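'Carboxyl esterase 2 (Tuber melanosporum Mel28, PDB 5MIF) probably hydrolyses carboxylic esters, as a fungal carboxylesterase of archaeal type with the alpha/beta hydrolase fold. Local coordinates at residues 37-42 / 326-331; 53-58 / 248-253; 134-137 / 142-145; 203-208 / 270-275. One frame throughout, in Å; residues are numbered along the deposited sequence.

Interaction 1. Residues 37-42 / 326-331; sequences PITQAY and SEAPGA
I38 and A328 carry most of the apolar contact between the first turn of helix 37-47 and the turn that leads into helix 329-345. Their CB atoms lie 4.2 Å apart, and CD1 of I38 extends past the methyl to 4.0 Å from the CA of A328. That reach follows from the branch I38 uses: CG1 stands anti to the carbonyl carbon (chi1 -66°), and with chi2 at -177° the ethyl arm is fully extended, its tip also facing the carbonyl oxygen of E327, 4.4 Å from CD1. T39 adds a second touch on the same methyl, its OG1 resting 4.1 Å from the CB of A328.

No hydrogen bond joins the two segments; the polar atoms find partners beside them. The hydroxyl of T39 is hydrogen-bonded to the carboxylate of D36, just ahead of helix 37-47, and its touch on the A328 methyl is van der Waals in kind. The carbonyl of E327 accepts a hydrogen bond from R306 of the second subunit, and the same arginine packs on I38. The second subunit thus packs against this contact, and P329 also meets A308 of that subunit.

A328 occupies the N-cap position, with extended backbone angles (psi 151°) that precede the helical values of P329, and its methyl points at helix 37-47. An N-terminal helix here packs against the N-cap of the C-terminal helix of the alpha/beta hydrolase fold, beside the second subunit.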
loop_
_atom_site.group_PDB
_atom_site.type_symbol
_atom_site.label_atom_id
_atom_site.label_comp_id
_atom_site.label_asym_id
_atom_site.label_seq_id
_atom_site.Cartn_x
_atom_site.Cartn_y
_atom_site.Cartn_z
ATOM N N PRO A 37 -14.323 -10.387 4.575
ATOM C CA PRO A 37 -15.619 -10.477 5.273
ATOM C C PRO A 37 -16.307 -9.145 5.586
ATOM O O PRO A 37 -17.528 -9.063 5.441
ATOM C CB PRO A 37 -15.255 -11.206 6.569
ATOM C CG PRO A 37 -14.130 -12.094 6.173
ATOM C CD PRO A 37 -13.321 -11.288 5.179
ATOM N N ILE A 38 -15.566 -8.135 6.030
ATOM C CA ILE A 38 -16.180 -6.857 6.369
ATOM C C ILE A 38 -16.766 -6.174 5.139
ATOM O O ILE A 38 -17.871 -5.623 5.186
ATOM C CB ILE A 38 -15.183 -5.894 7.036
ATOM C CG1 ILE A 38 -14.750 -6.429 8.397
ATOM C CG2 ILE A 38 -15.807 -4.526 7.229
ATOM C CD1 ILE A 38 -13.819 -5.493 9.134
ATOM N N THR A 39 -16.003 -6.195 4.053
ATOM C CA THR A 39 -16.420 -5.603 2.791
ATOM C C THR A 39 -17.575 -6.390 2.171
ATOM O O THR A 39 -18.511 -5.816 1.613
ATOM C CB THR A 39 -15.245 -5.521 1.808
ATOM O OG1 THR A 39 -14.233 -4.667 2.365
ATOM C CG2 THR A 39 -15.702 -4.938 0.470
ATOM N N GLN A 40 -17.488 -7.711 2.269
ATOM C CA GLN A 40 -18.537 -8.604 1.803
ATOM C C GLN A 40 -19.840 -8.353 2.560
ATOM O O GLN A 40 -20.904 -8.307 1.963
ATOM C CB GLN A 40 -18.098 -10.056 1.967
ATOM C CG GLN A 40 -19.054 -11.065 1.387
ATOM C CD GLN A 40 -19.190 -10.899 -0.105
ATOM O OE1 GLN A 40 -18.234 -11.089 -0.853
ATOM N NE2 GLN A 40 -20.385 -10.547 -0.549
ATOM N N ALA A 41 -19.745 -8.183 3.875
ATOM C CA ALA A 41 -20.908 -7.887 4.711
ATOM C C ALA A 41 -21.560 -6.577 4.303
ATOM O O ALA A 41 -22.784 -6.471 4.245
ATOM C CB ALA A 41 -20.510 -7.836 6.174
ATOM N N TYR A 42 -20.739 -5.573 4.025
ATOM C CA TYR A 42 -21.257 -4.291 3.560
ATOM C C TYR A 42 -21.952 -4.418 2.201
ATOM O O TYR A 42 -23.018 -3.848 1.984
ATOM C CB TYR A 42 -20.137 -3.262 3.481
ATOM C CG TYR A 42 -20.580 -1.953 2.888
ATOM C CD1 TYR A 42 -21.118 -0.955 3.692
ATOM C CD2 TYR A 42 -20.474 -1.713 1.524
ATOM C CE1 TYR A 42 -21.531 0.247 3.156
ATOM C CE2 TYR A 42 -20.880 -0.511 0.978
ATOM C CZ TYR A 42 -21.408 0.465 1.798
ATOM O OH TYR A 42 -21.819 1.669 1.261
ATOM N N SER A 326 -13.828 1.382 5.564
ATOM C CA SER A 326 -12.541 1.969 5.887
ATOM C C SER A 326 -11.858 1.283 7.064
ATOM O O SER A 326 -10.665 1.503 7.298
ATOM C CB SER A 326 -12.709 3.472 6.156
ATOM O OG SER A 326 -13.230 3.729 7.452
ATOM N N GLU A 327 -12.588 0.439 7.792
ATOM C CA GLU A 327 -12.008 -0.237 8.955
ATOM C C GLU A 327 -11.491 -1.641 8.639
ATOM O O GLU A 327 -10.871 -2.278 9.492
ATOM C CB GLU A 327 -13.020 -0.301 10.104
ATOM C CG GLU A 327 -13.363 1.074 10.685
ATOM C CD GLU A 327 -12.163 1.784 11.328
ATOM O OE1 GLU A 327 -11.233 1.107 11.817
ATOM O OE2 GLU A 327 -12.147 3.033 11.330
ATOM N N ALA A 328 -11.773 -2.131 7.432
ATOM C CA ALA A 328 -11.199 -3.381 6.953
ATOM C C ALA A 328 -9.677 -3.207 6.835
ATOM O O ALA A 328 -9.199 -2.090 6.620
ATOM C CB ALA A 328 -11.829 -3.791 5.605
ATOM N N PRO A 329 -8.912 -4.303 6.997
ATOM C CA PRO A 329 -7.445 -4.224 7.114
ATOM C C PRO A 329 -6.768 -3.474 5.968
ATOM O O PRO A 329 -6.038 -2.523 6.231
ATOM C CB PRO A 329 -7.013 -5.694 7.112
ATOM C CG PRO A 329 -8.189 -6.438 7.629
ATOM C CD PRO A 329 -9.414 -5.676 7.201
ATOM N N GLY A 330 -7.023 -3.884 4.727
ATOM C CA GLY A 330 -6.413 -3.252 3.569
ATOM C C GLY A 330 -6.749 -1.781 3.429
ATOM O O GLY A 330 -5.873 -0.949 3.186
ATOM N N ALA A 331 -8.024 -1.456 3.581
ATOM C CA ALA A 331 -8.480 -0.071 3.526
ATOM C C ALA A 331 -7.837 0.764 4.640
ATOM O O ALA A 331 -7.316 1.850 4.404
ATOM C CB ALA A 331 -9.993 -0.012 3.630
#

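Interaction 2. Residues 53-58 / 248-253; sequences FAFPLP and ASLFTP
With CG anti to the carbonyl carbon in all three residues (chi1 -64° in each), F55, L57 and L250 send their side chains into one shared apolar contact. The two methyls of L250 divide the work. CD2 lies 3.6 Å from CZ of F55, approaching the far end of the ring obliquely, while CD1 meets CD1 of L57 at 3.8 Å, the two leucines reaching toward each other tip to tip. L250, on helix 241-251, thus meets both loop residues, one with each methyl.

A cis peptide bond precedes P56, between the two loop residues that make the contact. Beyond the segments, the F55 ring also meets that of F246 on the same helix, and L57 touches V121.

Past L250 the helix runs out. Both the backbone N and the hydroxyl of T252 donate to the carbonyl of A248, the latter at 2.7 Å from OG1 to O and in the carbonyl plane on a lone pair. The contact itself is a surface one, without hydrogen bonds. It fastens the irregular segment before strand 75-82 to the C-terminal end of a helix within the alpha/beta hydrolase fold.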
loop_
_atom_site.group_PDB
_atom_site.type_symbol
_atom_site.label_atom_id
_atom_site.label_comp_id
_atom_site.label_asym_id
_atom_site.label_seq_id
_atom_site.Cartn_x
_atom_site.Cartn_y
_atom_site.Cartn_z
ATOM N N PHE A 53 -28.051 6.915 -7.554
ATOM C CA PHE A 53 -27.746 7.644 -8.774
ATOM C C PHE A 53 -28.897 7.488 -9.769
ATOM O O PHE A 53 -28.798 6.784 -10.775
ATOM C CB PHE A 53 -26.409 7.183 -9.359
ATOM C CG PHE A 53 -25.232 7.530 -8.486
ATOM C CD1 PHE A 53 -24.544 8.719 -8.673
ATOM C CD2 PHE A 53 -24.851 6.698 -7.444
ATOM C CE1 PHE A 53 -23.476 9.057 -7.857
ATOM C CE2 PHE A 53 -23.781 7.026 -6.628
ATOM C CZ PHE A 53 -23.093 8.210 -6.835
ATOM N N ALA A 54 -30.002 8.152 -9.451
ATOM C CA ALA A 54 -31.199 8.113 -10.280
ATOM C C ALA A 54 -32.110 9.283 -9.934
ATOM O O ALA A 54 -31.995 9.886 -8.865
ATOM C CB ALA A 54 -31.937 6.785 -10.109
ATOM N N PHE A 55 -33.021 9.596 -10.844
ATOM C CA PHE A 55 -33.990 10.661 -10.615
ATOM C C PHE A 55 -35.235 10.137 -9.881
ATOM O O PHE A 55 -35.635 8.984 -10.071
ATOM C CB PHE A 55 -34.400 11.296 -11.946
ATOM C CG PHE A 55 -33.276 11.988 -12.663
ATOM C CD1 PHE A 55 -32.755 13.179 -12.181
ATOM C CD2 PHE A 55 -32.764 11.460 -13.838
ATOM C CE1 PHE A 55 -31.720 13.822 -12.848
ATOM C CE2 PHE A 55 -31.734 12.095 -14.512
ATOM C CZ PHE A 55 -31.212 13.280 -14.015
ATOM N N PRO A 56 -35.844 10.981 -9.028
ATOM C CA PRO A 56 -35.385 12.337 -8.701
ATOM C C PRO A 56 -34.241 12.332 -7.681
ATOM O O PRO A 56 -34.214 11.469 -6.797
ATOM C CB PRO A 56 -36.637 12.997 -8.107
ATOM C CG PRO A 56 -37.393 11.865 -7.511
ATOM C CD PRO A 56 -37.132 10.666 -8.384
ATOM N N LEU A 57 -33.311 13.274 -7.809
ATOM C CA LEU A 57 -32.221 13.401 -6.847
ATOM C C LEU A 57 -32.741 14.054 -5.570
ATOM O O LEU A 57 -33.570 14.961 -5.630
ATOM C CB LEU A 57 -31.081 14.220 -7.459
ATOM C CG LEU A 57 -30.423 13.554 -8.665
ATOM C CD1 LEU A 57 -29.482 14.516 -9.365
ATOM C CD2 LEU A 57 -29.675 12.319 -8.207
ATOM N N PRO A 58 -32.232 13.622 -4.407
ATOM C CA PRO A 58 -32.530 14.263 -3.120
ATOM C C PRO A 58 -32.069 15.717 -3.111
ATOM O O PRO A 58 -31.167 16.066 -3.873
ATOM C CB PRO A 58 -31.717 13.439 -2.115
ATOM C CG PRO A 58 -31.427 12.146 -2.813
ATOM C CD PRO A 58 -31.300 12.491 -4.260
ATOM N N ALA A 248 -21.680 10.426 -15.200
ATOM C CA ALA A 248 -21.023 11.040 -16.347
ATOM C C ALA A 248 -21.999 11.846 -17.206
ATOM O O ALA A 248 -21.607 12.826 -17.851
ATOM C CB ALA A 248 -20.346 9.980 -17.197
ATOM N N SER A 249 -23.256 11.408 -17.236
ATOM C CA SER A 249 -24.281 12.084 -18.035
ATOM C C SER A 249 -24.737 13.387 -17.379
ATOM O O SER A 249 -25.181 14.298 -18.069
ATOM C CB SER A 249 -25.485 11.161 -18.288
ATOM O OG SER A 249 -26.304 11.058 -17.138
ATOM N N LEU A 250 -24.630 13.486 -16.054
ATOM C CA LEU A 250 -24.966 14.736 -15.373
ATOM C C LEU A 250 -23.802 15.721 -15.372
ATOM O O LEU A 250 -24.009 16.935 -15.473
ATOM C CB LEU A 250 -25.409 14.486 -13.932
ATOM C CG LEU A 250 -26.693 13.686 -13.737
ATOM C CD1 LEU A 250 -27.179 13.828 -12.309
ATOM C CD2 LEU A 250 -27.746 14.146 -14.726
ATOM N N PHE A 251 -22.584 15.197 -15.252
ATOM C CA PHE A 251 -21.384 16.026 -15.155
ATOM C C PHE A 251 -20.915 16.468 -16.544
ATOM O O PHE A 251 -20.584 17.628 -16.754
ATOM C CB PHE A 251 -20.280 15.249 -14.413
ATOM C CG PHE A 251 -18.969 15.970 -14.321
ATOM C CD1 PHE A 251 -18.865 17.167 -13.616
ATOM C CD2 PHE A 251 -17.820 15.421 -14.885
ATOM C CE1 PHE A 251 -17.652 17.826 -13.503
ATOM C CE2 PHE A 251 -16.600 16.074 -14.778
ATOM C CZ PHE A 251 -16.512 17.275 -14.080
ATOM N N THR A 252 -20.932 15.539 -17.495
ATOM C CA THR A 252 -20.592 15.832 -18.884
ATOM C C THR A 252 -21.727 15.355 -19.806
ATOM O O THR A 252 -21.590 14.333 -20.481
ATOM C CB THR A 252 -19.267 15.155 -19.316
ATOM O OG1 THR A 252 -19.268 13.784 -18.882
ATOM C CG2 THR A 252 -18.066 15.866 -18.705
ATOM N N PRO A 253 -22.859 16.090 -19.816
ATOM C CA PRO A 253 -24.014 15.730 -20.650
ATOM C C PRO A 253 -23.676 15.675 -22.143
ATOM O O PRO A 253 -24.280 14.897 -22.871
ATOM C CB PRO A 253 -25.031 16.842 -20.351
ATOM C CG PRO A 253 -24.241 17.953 -19.727
ATOM C CD PRO A 253 -23.132 17.279 -18.987
#

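Interaction 3. Residues 134-137 / 142-145; sequences NLIR and AVFF
V143 and I136 form the closest contact between residues 134-137 of helix 129-139 and residues 142-145 of strand 142-147. CG2 of V143 comes 3.7 Å from CG1 of I136, the two side chains crossing obliquely. I136 does not point straight at the strand from its CA; CG1, set anti to the carbonyl carbon (chi1 -72°), is the branch that meets the strand. V143 does point at the helix, and its torsion decides which methyl is used: CG1 is anti to the backbone N (chi1 170°), which leaves CG2, anti to the carbonyl carbon, to meet the helix. A looser touch joins the same methyl to L135, whose CB lies 4.4 Å from CG2 of V143. One valine methyl is therefore straddled by two consecutive helix residues.

No hydrogen bond crosses the contact; the strand's backbone pairs instead with its neighbours in the sheet. V143 pairs with Y95 of strand 90-97, while A142 and F144 pair with strand 109-115, among them with I112; the strand is thus held on both flanks. The wider surroundings are also largely apolar or aromatic: Y114 touches both L135 and V143, and I136 rests on F75, Y95 and P97.

The elements belong to the beta-alpha-beta unit of strand 109-115, helix 129-139 and strand 142-147, and the contact lies across the short connection between the last two. Since the three touching residues are buried and every touch is carbon to carbon, helix and strand are held here by shape and by exclusion of water, with no directional bond to fix their relative setting.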
loop_
_atom_site.group_PDB
_atom_site.type_symbol
_atom_site.label_atom_id
_atom_site.label_comp_id
_atom_site.label_asym_id
_atom_site.label_seq_id
_atom_site.Cartn_x
_atom_site.Cartn_y
_atom_site.Cartn_z
ATOM N N ASN A 134 -9.274 11.230 9.648
ATOM C CA ASN A 134 -8.163 10.319 9.424
ATOM C C ASN A 134 -6.956 11.046 8.812
ATOM O O ASN A 134 -5.831 10.875 9.271
ATOM C CB ASN A 134 -8.605 9.153 8.526
ATOM C CG ASN A 134 -9.363 8.086 9.289
ATOM O OD1 ASN A 134 -9.164 7.927 10.495
ATOM N ND2 ASN A 134 -10.247 7.356 8.601
ATOM N N LEU A 135 -7.195 11.838 7.771
ATOM C CA LEU A 135 -6.150 12.613 7.113
ATOM C C LEU A 135 -5.487 13.558 8.097
ATOM O O LEU A 135 -4.262 13.687 8.133
ATOM C CB LEU A 135 -6.728 13.411 5.945
ATOM C CG LEU A 135 -6.992 12.622 4.664
ATOM C CD1 LEU A 135 -7.493 13.577 3.592
ATOM C CD2 LEU A 135 -5.724 11.888 4.207
ATOM N N ILE A 136 -6.301 14.250 8.881
ATOM C CA ILE A 136 -5.750 15.182 9.846
ATOM C C ILE A 136 -4.973 14.440 10.932
ATOM O O ILE A 136 -3.883 14.872 11.311
ATOM C CB ILE A 136 -6.834 16.051 10.474
ATOM C CG1 ILE A 136 -7.333 17.056 9.432
ATOM C CG2 ILE A 136 -6.291 16.795 11.703
ATOM C CD1 ILE A 136 -8.418 17.940 9.930
ATOM N N ARG A 137 -5.509 13.320 11.417
ATOM C CA ARG A 137 -4.809 12.576 12.461
ATOM C C ARG A 137 -3.452 12.097 11.961
ATOM O O ARG A 137 -2.450 12.297 12.637
ATOM C CB ARG A 137 -5.614 11.373 12.955
ATOM C CG ARG A 137 -4.959 10.691 14.179
ATOM C CD ARG A 137 -5.348 9.238 14.299
ATOM N NE ARG A 137 -6.757 9.050 13.979
ATOM C CZ ARG A 137 -7.199 8.339 12.943
ATOM N NH1 ARG A 137 -6.335 7.747 12.117
ATOM N NH2 ARG A 137 -8.504 8.226 12.729
ATOM N N ALA A 142 -3.099 20.691 7.779
ATOM C CA ALA A 142 -4.421 21.272 7.584
ATOM C C ALA A 142 -5.067 20.664 6.339
ATOM O O ALA A 142 -4.362 20.218 5.419
ATOM C CB ALA A 142 -4.330 22.782 7.448
ATOM N N VAL A 143 -6.403 20.663 6.307
ATOM C CA VAL A 143 -7.151 20.195 5.138
ATOM C C VAL A 143 -8.029 21.339 4.614
ATOM O O VAL A 143 -8.833 21.919 5.354
ATOM C CB VAL A 143 -8.033 18.977 5.463
ATOM C CG1 VAL A 143 -8.976 18.670 4.289
ATOM C CG2 VAL A 143 -7.171 17.759 5.792
ATOM N N PHE A 144 -7.830 21.669 3.341
ATOM C CA PHE A 144 -8.589 22.690 2.634
ATOM C C PHE A 144 -9.607 21.942 1.796
ATOM O O PHE A 144 -9.305 21.458 0.700
ATOM C CB PHE A 144 -7.638 23.550 1.785
ATOM C CG PHE A 144 -8.295 24.678 1.032
ATOM C CD1 PHE A 144 -8.722 25.824 1.689
ATOM C CD2 PHE A 144 -8.409 24.625 -0.346
ATOM C CE1 PHE A 144 -9.297 26.873 0.986
ATOM C CE2 PHE A 144 -8.979 25.668 -1.053
ATOM C CZ PHE A 144 -9.430 26.793 -0.387
ATOM N N PHE A 145 -10.806 21.798 2.346
ATOM C CA PHE A 145 -11.837 20.961 1.743
ATOM C C PHE A 145 -12.760 21.823 0.871
ATOM O O PHE A 145 -13.497 22.680 1.382
ATOM C CB PHE A 145 -12.622 20.247 2.845
ATOM C CG PHE A 145 -13.624 19.249 2.347
ATOM C CD1 PHE A 145 -14.923 19.644 2.036
ATOM C CD2 PHE A 145 -13.288 17.922 2.225
ATOM C CE1 PHE A 145 -15.865 18.723 1.589
ATOM C CE2 PHE A 145 -14.223 16.985 1.775
ATOM C CZ PHE A 145 -15.518 17.386 1.463
#

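Interaction 4. Residues 203-208 / 270-275; sequences SIKRKT and DEDLAK
The C-terminal end of helix 191-206, the helix that follows the probable nucleophile elbow, meets the short helix 270-273 here. I204 points at it and is buried between D272 and K275. Its CD1 lies 3.4 Å from the carbonyl O of D272 and 3.9 Å from CB of K275. The other branch, CG2, which stands anti to the backbone N, meets OD1 of D272 at 3.9 Å and CD of K275 at 4.0 Å. The extended lysine chain lays its methylenes, CB and CD, against the isoleucine. Cutting I204 back to an alanine is likely to leave the aliphatic part of K275 without its apolar mate and open a gap beside the carbonyl of D272.

Charged ends lie around the isoleucine without bonding across the contact. NZ of K205 stays 4.8 Å from OD2 of D272, since its salt bridge is to D261. K207 NZ and K275 NZ are 4.6 Å apart, a probably unfavourable pair.

K207, with positive phi (55°) and two bonds back into the last turn, marks a Schellman motif, T208 N lying 3.0 Å from S203 O. The contact joins this helix terminus to a peripheral helix of the alpha/beta hydrolase fold.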
loop_
_atom_site.group_PDB
_atom_site.type_symbol
_atom_site.label_atom_id
_atom_site.label_comp_id
_atom_site.label_asym_id
_atom_site.label_seq_id
_atom_site.Cartn_x
_atom_site.Cartn_y
_atom_site.Cartn_z
ATOM N N SER A 203 -3.219 23.773 -13.693
ATOM C CA SER A 203 -2.075 24.514 -13.158
ATOM C C SER A 203 -0.904 24.491 -14.144
ATOM O O SER A 203 -0.196 25.488 -14.317
ATOM C CB SER A 203 -1.637 23.943 -11.816
ATOM O OG SER A 203 -2.720 23.920 -10.915
ATOM N N ILE A 204 -0.710 23.344 -14.790
ATOM C CA ILE A 204 0.354 23.194 -15.775
ATOM C C ILE A 204 0.074 24.094 -16.984
ATOM O O ILE A 204 0.928 24.874 -17.388
ATOM C CB ILE A 204 0.502 21.723 -16.194
ATOM C CG1 ILE A 204 1.156 20.937 -15.048
ATOM C CG2 ILE A 204 1.333 21.605 -17.463
ATOM C CD1 ILE A 204 0.912 19.448 -15.083
ATOM N N LYS A 205 -1.148 24.035 -17.508
ATOM C CA LYS A 205 -1.556 24.903 -18.619
ATOM C C LYS A 205 -1.450 26.402 -18.346
ATOM O O LYS A 205 -1.176 27.180 -19.266
ATOM C CB LYS A 205 -2.997 24.594 -19.024
ATOM C CG LYS A 205 -3.159 23.243 -19.668
ATOM C CD LYS A 205 -4.615 22.949 -20.034
ATOM C CE LYS A 205 -4.677 21.645 -20.797
ATOM N NZ LYS A 205 -5.573 21.673 -21.980
ATOM N N ARG A 206 -1.687 26.820 -17.104
ATOM C CA ARG A 206 -1.767 28.243 -16.795
ATOM C C ARG A 206 -0.533 28.731 -16.052
ATOM O O ARG A 206 -0.425 29.907 -15.709
ATOM C CB ARG A 206 -3.044 28.514 -15.979
ATOM C CG ARG A 206 -4.333 28.176 -16.765
ATOM C CD ARG A 206 -5.591 28.089 -15.893
ATOM N NE ARG A 206 -6.755 27.730 -16.700
ATOM C CZ ARG A 206 -7.975 27.484 -16.228
ATOM N NH1 ARG A 206 -8.216 27.534 -14.922
ATOM N NH2 ARG A 206 -8.955 27.175 -17.069
ATOM N N LYS A 207 0.414 27.820 -15.858
ATOM C CA LYS A 207 1.678 28.083 -15.171
ATOM C C LYS A 207 1.482 28.658 -13.775
ATOM O O LYS A 207 2.092 29.659 -13.409
ATOM C CB LYS A 207 2.571 28.985 -16.027
ATOM C CG LYS A 207 2.979 28.255 -17.319
ATOM C CD LYS A 207 3.584 29.153 -18.389
ATOM C CE LYS A 207 3.827 28.364 -19.680
ATOM N NZ LYS A 207 4.153 26.927 -19.429
ATOM N N THR A 208 0.617 28.007 -12.999
ATOM C CA THR A 208 0.422 28.368 -11.599
ATOM C C THR A 208 0.916 27.213 -10.724
ATOM O O THR A 208 0.978 26.077 -11.190
ATOM C CB THR A 208 -1.060 28.690 -11.297
ATOM O OG1 THR A 208 -1.892 27.600 -11.707
ATOM C CG2 THR A 208 -1.482 29.978 -12.010
ATOM N N ASP A 270 1.421 13.897 -23.476
ATOM C CA ASP A 270 2.686 13.509 -22.853
ATOM C C ASP A 270 3.394 14.717 -22.259
ATOM O O ASP A 270 3.921 14.661 -21.148
ATOM C CB ASP A 270 3.600 12.821 -23.876
ATOM C CG ASP A 270 3.237 11.374 -24.101
ATOM O OD1 ASP A 270 2.313 10.882 -23.426
ATOM O OD2 ASP A 270 3.862 10.728 -24.967
ATOM N N GLU A 271 3.397 15.814 -23.005
ATOM C CA GLU A 271 4.128 17.003 -22.595
ATOM C C GLU A 271 3.564 17.608 -21.304
ATOM O O GLU A 271 4.313 18.071 -20.443
ATOM C CB GLU A 271 4.107 18.045 -23.715
ATOM C CG GLU A 271 4.768 19.374 -23.342
ATOM C CD GLU A 271 4.582 20.451 -24.409
ATOM O OE1 GLU A 271 4.638 20.110 -25.614
ATOM O OE2 GLU A 271 4.400 21.637 -24.040
ATOM N N ASP A 272 2.241 17.607 -21.170
ATOM C CA ASP A 272 1.605 18.120 -19.948
ATOM C C ASP A 272 1.771 17.157 -18.770
ATOM O O ASP A 272 2.169 17.569 -17.687
ATOM C CB ASP A 272 0.117 18.380 -20.180
ATOM C CG ASP A 272 -0.134 19.579 -21.073
ATOM O OD1 ASP A 272 0.751 20.468 -21.169
ATOM O OD2 ASP A 272 -1.226 19.622 -21.680
ATOM N N LEU A 273 1.469 15.878 -18.994
ATOM C CA LEU A 273 1.507 14.882 -17.928
ATOM C C LEU A 273 2.899 14.715 -17.339
ATOM O O LEU A 273 3.043 14.457 -16.142
ATOM C CB LEU A 273 1.020 13.534 -18.438
ATOM C CG LEU A 273 -0.485 13.369 -18.579
ATOM C CD1 LEU A 273 -0.809 11.905 -18.780
ATOM C CD2 LEU A 273 -1.203 13.923 -17.351
ATOM N N ALA A 274 3.921 14.904 -18.173
ATOM C CA ALA A 274 5.313 14.799 -17.732
ATOM C C ALA A 274 5.628 15.847 -16.671
ATOM O O ALA A 274 6.620 15.733 -15.953
ATOM C CB ALA A 274 6.269 14.935 -18.923
ATOM N N LYS A 275 4.766 16.859 -16.564
ATOM C CA LYS A 275 4.949 17.927 -15.583
ATOM C C LYS A 275 4.108 17.730 -14.321
ATOM O O LYS A 275 4.082 18.607 -13.452
ATOM C CB LYS A 275 4.617 19.287 -16.201
ATOM C CG LYS A 275 5.535 19.683 -17.363
ATOM C CD LYS A 275 5.250 21.083 -17.866
ATOM C CE LYS A 275 6.008 21.362 -19.161
ATOM N NZ LYS A 275 5.456 22.530 -19.919
#

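The four contacts are separate patches round one alpha/beta hydrolase fold, and none touches another. Interactions 1 and 3 come nearest, about 5 Å between nearest atoms, although their centres are 23 Å apart; interactions 1 and 4 lie on opposite sides of the chain's centre, 37 Å between centres. In sequence, interaction 1 spans the other three, tying the start of the modelled chain to its last helix. Interactions 2 and 4 alternate along the chain, whereas interaction 3 is complete in sequence before the first residue of interaction 4. A probable S190, H317 and D287 triad belongs to the same fold: S190 precedes helix 191-206 of interaction 4, and H317 precedes the turn of interaction 1.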